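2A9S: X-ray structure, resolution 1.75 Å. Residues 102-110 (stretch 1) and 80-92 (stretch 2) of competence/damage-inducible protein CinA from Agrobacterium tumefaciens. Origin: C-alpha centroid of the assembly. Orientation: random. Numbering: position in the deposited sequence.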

# COMPACT_ATOMS: atom_id res chain seq x y z
N PHE A 102 -14.92 -2.51 -7.29
CA PHE A 102 -14.67 -1.05 -7.29
C PHE A 102 -13.18 -0.80 -7.13
O PHE A 102 -12.49 -1.56 -6.45
CB PHE A 102 -15.35 -0.37 -6.09
CG PHE A 102 -16.85 -0.64 -5.97
CD1 PHE A 102 -17.72 -0.37 -7.01
CD2 PHE A 102 -17.36 -1.16 -4.78
CE1 PHE A 102 -19.09 -0.63 -6.90
CE2 PHE A 102 -18.72 -1.43 -4.65
CZ PHE A 102 -19.60 -1.16 -5.70
N ALA A 103 -12.67 0.28 -7.74
CA ALA A 103 -11.30 0.71 -7.46
C ALA A 103 -11.33 2.18 -7.08
O ALA A 103 -12.20 2.95 -7.55
CB ALA A 103 -10.37 0.48 -8.65
N VAL A 104 -10.45 2.57 -6.17
CA VAL A 104 -10.27 3.98 -5.87
C VAL A 104 -8.81 4.32 -6.15
O VAL A 104 -7.91 3.56 -5.75
CB VAL A 104 -10.67 4.34 -4.39
CG1 VAL A 104 -9.89 3.47 -3.36
CG2 VAL A 104 -10.56 5.90 -4.14
N ALA A 105 -8.59 5.47 -6.79
CA ALA A 105 -7.26 5.93 -7.18
C ALA A 105 -7.03 7.36 -6.70
O ALA A 105 -7.95 8.18 -6.78
CB ALA A 105 -7.13 5.89 -8.72
N VAL A 106 -5.84 7.65 -6.20
CA VAL A 106 -5.52 9.02 -5.74
C VAL A 106 -4.16 9.44 -6.26
O VAL A 106 -3.20 8.62 -6.27
CB VAL A 106 -5.60 9.18 -4.17
CG1 VAL A 106 -6.99 8.78 -3.65
CG2 VAL A 106 -4.50 8.38 -3.44
N THR A 107 -4.07 10.70 -6.71
CA THR A 107 -2.80 11.25 -7.14
C THR A 107 -2.78 12.72 -6.70
O THR A 107 -3.73 13.47 -7.01
CB THR A 107 -2.54 11.12 -8.68
OG1 THR A 107 -1.27 11.72 -8.99
CG2 THR A 107 -3.62 11.76 -9.53
N GLY A 108 -1.76 13.09 -5.92
CA GLY A 108 -1.73 14.47 -5.40
C GLY A 108 -0.37 14.90 -4.91
O GLY A 108 0.62 14.17 -5.08
N ILE A 109 -0.35 16.09 -4.29
CA ILE A 109 0.87 16.70 -3.79
C ILE A 109 0.79 16.84 -2.27
O ILE A 109 0.13 17.75 -1.78
CB ILE A 109 1.13 18.09 -4.42
CG1 ILE A 109 1.10 17.95 -5.94
CG2 ILE A 109 2.45 18.63 -3.91
CD1 ILE A 109 1.01 19.29 -6.70
N ALA A 110 1.43 15.93 -1.55
CA ALA A 110 1.36 15.97 -0.07
C ALA A 110 2.33 17.00 0.51
O ALA A 110 2.17 17.45 1.66
CB ALA A 110 1.58 14.56 0.54
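Stretch 2 (80-92) GAVSRQTALQMAH

Stretch 2 enters as a loop, residues 80-83, and becomes helical from R84 through H92, the helix continuing beyond it. This helix packs on the strand 102-108 and runs in a broadly antiparallel sense: the N-to-C directions differ by 147°, and the axes approach to 6.9 Å. The early part of the strand therefore meets the later part of stretch 2, and the strand's end meets the loop before the helix.

F102 points away from the helix, whereas A103 turns toward it, its CB lying 3.5 Å from A91 O. V104 again points away. A105 marks the close backbone approach, with its CA 4.9 Å from A91 CA; its small side chain rests directly on the helix backbone, CB being 3.5 Å from both A87 O and A91 N, and 3.6 Å from M90 CB. The CA-to-CB bond of V106 points away, but its O lies 3.5 Å from M90 CE.

T107, with chi1 in t, holds the loop just before the helix. Its OG1 donates a hydrogen bond to A81 O (2.7 Å), while CG2 lies 4.1 Å from A87 CB. S83 caps the helix, its OG accepting from T86 N at 3.0 Å. Beyond, G108 O is 3.8 Å from V82 CG2, and I109 CG1 packs on that same V82 CG2 at 3.9 Å. A110 is out of reach.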

# COMPACT_ATOMS: atom_id res chain seq x y z
N GLY A 80 0.01 15.61 -16.66
CA GLY A 80 0.81 15.51 -15.44
C GLY A 80 0.35 14.31 -14.62
O GLY A 80 -0.74 13.78 -14.86
N ALA A 81 1.18 13.89 -13.67
CA ALA A 81 0.88 12.79 -12.76
C ALA A 81 -0.28 13.19 -11.87
O ALA A 81 -1.13 12.37 -11.56
CB ALA A 81 2.10 12.43 -11.92
N VAL A 82 -0.30 14.47 -11.48
CA VAL A 82 -1.40 15.03 -10.68
C VAL A 82 -2.43 15.70 -11.59
O VAL A 82 -2.31 16.90 -11.95
CB VAL A 82 -0.89 16.02 -9.60
CG1 VAL A 82 -2.08 16.59 -8.77
CG2 VAL A 82 0.12 15.33 -8.69
N SER A 83 -3.44 14.93 -11.97
CA SER A 83 -4.48 15.41 -12.89
C SER A 83 -5.71 14.52 -12.82
O SER A 83 -5.63 13.35 -12.41
CB SER A 83 -3.93 15.44 -14.35
OG SER A 83 -3.73 14.14 -14.90
N ARG A 84 -6.84 15.06 -13.24
CA ARG A 84 -8.07 14.30 -13.36
C ARG A 84 -7.84 13.08 -14.27
O ARG A 84 -8.23 11.96 -13.93
CB ARG A 84 -9.17 15.23 -13.90
CG ARG A 84 -10.47 14.56 -14.20
CD ARG A 84 -11.36 15.47 -15.04
NE ARG A 84 -12.56 14.73 -15.42
CZ ARG A 84 -12.71 14.07 -16.57
NH1 ARG A 84 -11.73 14.06 -17.47
NH2 ARG A 84 -13.84 13.41 -16.81
N GLN A 85 -7.16 13.31 -15.40
CA GLN A 85 -6.90 12.26 -16.38
C GLN A 85 -6.07 11.09 -15.85
O GLN A 85 -6.39 9.92 -16.11
CB GLN A 85 -6.25 12.85 -17.65
CG GLN A 85 -7.18 13.80 -18.42
CD GLN A 85 -7.24 15.24 -17.85
OE1 GLN A 85 -6.58 15.59 -16.85
NE2 GLN A 85 -8.03 16.09 -18.52
N THR A 86 -4.99 11.39 -15.12
CA THR A 86 -4.17 10.34 -14.52
C THR A 86 -5.00 9.59 -13.50
O THR A 86 -4.97 8.38 -13.48
CB THR A 86 -2.85 10.89 -13.92
OG1 THR A 86 -2.02 11.34 -15.00
CG2 THR A 86 -2.11 9.78 -13.15
N ALA A 87 -5.81 10.30 -12.70
CA ALA A 87 -6.64 9.64 -11.68
C ALA A 87 -7.61 8.64 -12.29
O ALA A 87 -7.71 7.49 -11.83
CB ALA A 87 -7.39 10.67 -10.82
N LEU A 88 -8.31 9.09 -13.34
CA LEU A 88 -9.22 8.22 -14.07
C LEU A 88 -8.53 6.99 -14.63
O LEU A 88 -9.06 5.89 -14.49
CB LEU A 88 -9.93 8.99 -15.19
CG LEU A 88 -10.88 10.09 -14.76
CD1 LEU A 88 -11.35 10.85 -16.01
CD2 LEU A 88 -12.06 9.48 -14.02
N GLN A 89 -7.36 7.14 -15.25
CA GLN A 89 -6.63 5.98 -15.80
C GLN A 89 -6.12 5.01 -14.74
O GLN A 89 -6.20 3.79 -14.90
CB GLN A 89 -5.50 6.42 -16.72
CG GLN A 89 -6.06 7.02 -18.00
CD GLN A 89 -5.01 7.26 -19.04
OE1 GLN A 89 -3.81 7.23 -18.76
NE2 GLN A 89 -5.45 7.54 -20.26
N MET A 90 -5.63 5.56 -13.63
CA MET A 90 -5.25 4.75 -12.48
C MET A 90 -6.44 3.90 -11.97
O MET A 90 -6.29 2.70 -11.70
CB MET A 90 -4.72 5.64 -11.34
CG MET A 90 -3.33 6.25 -11.56
SD MET A 90 -2.78 7.44 -10.27
CE MET A 90 -2.58 6.35 -8.85
N ALA A 91 -7.61 4.51 -11.86
CA ALA A 91 -8.79 3.84 -11.31
C ALA A 91 -9.20 2.69 -12.25
O ALA A 91 -9.48 1.56 -11.82
CB ALA A 91 -9.95 4.85 -11.12
N HIS A 92 -9.19 3.00 -13.55
CA HIS A 92 -9.51 2.02 -14.57
C HIS A 92 -8.51 0.86 -14.55
O HIS A 92 -8.92 -0.32 -14.55
CB HIS A 92 -9.51 2.69 -15.94
CG HIS A 92 -9.86 1.76 -17.06
ND1 HIS A 92 -8.91 1.19 -17.87
CD2 HIS A 92 -11.05 1.26 -17.46
CE1 HIS A 92 -9.51 0.40 -18.75
NE2 HIS A 92 -10.81 0.42 -18.51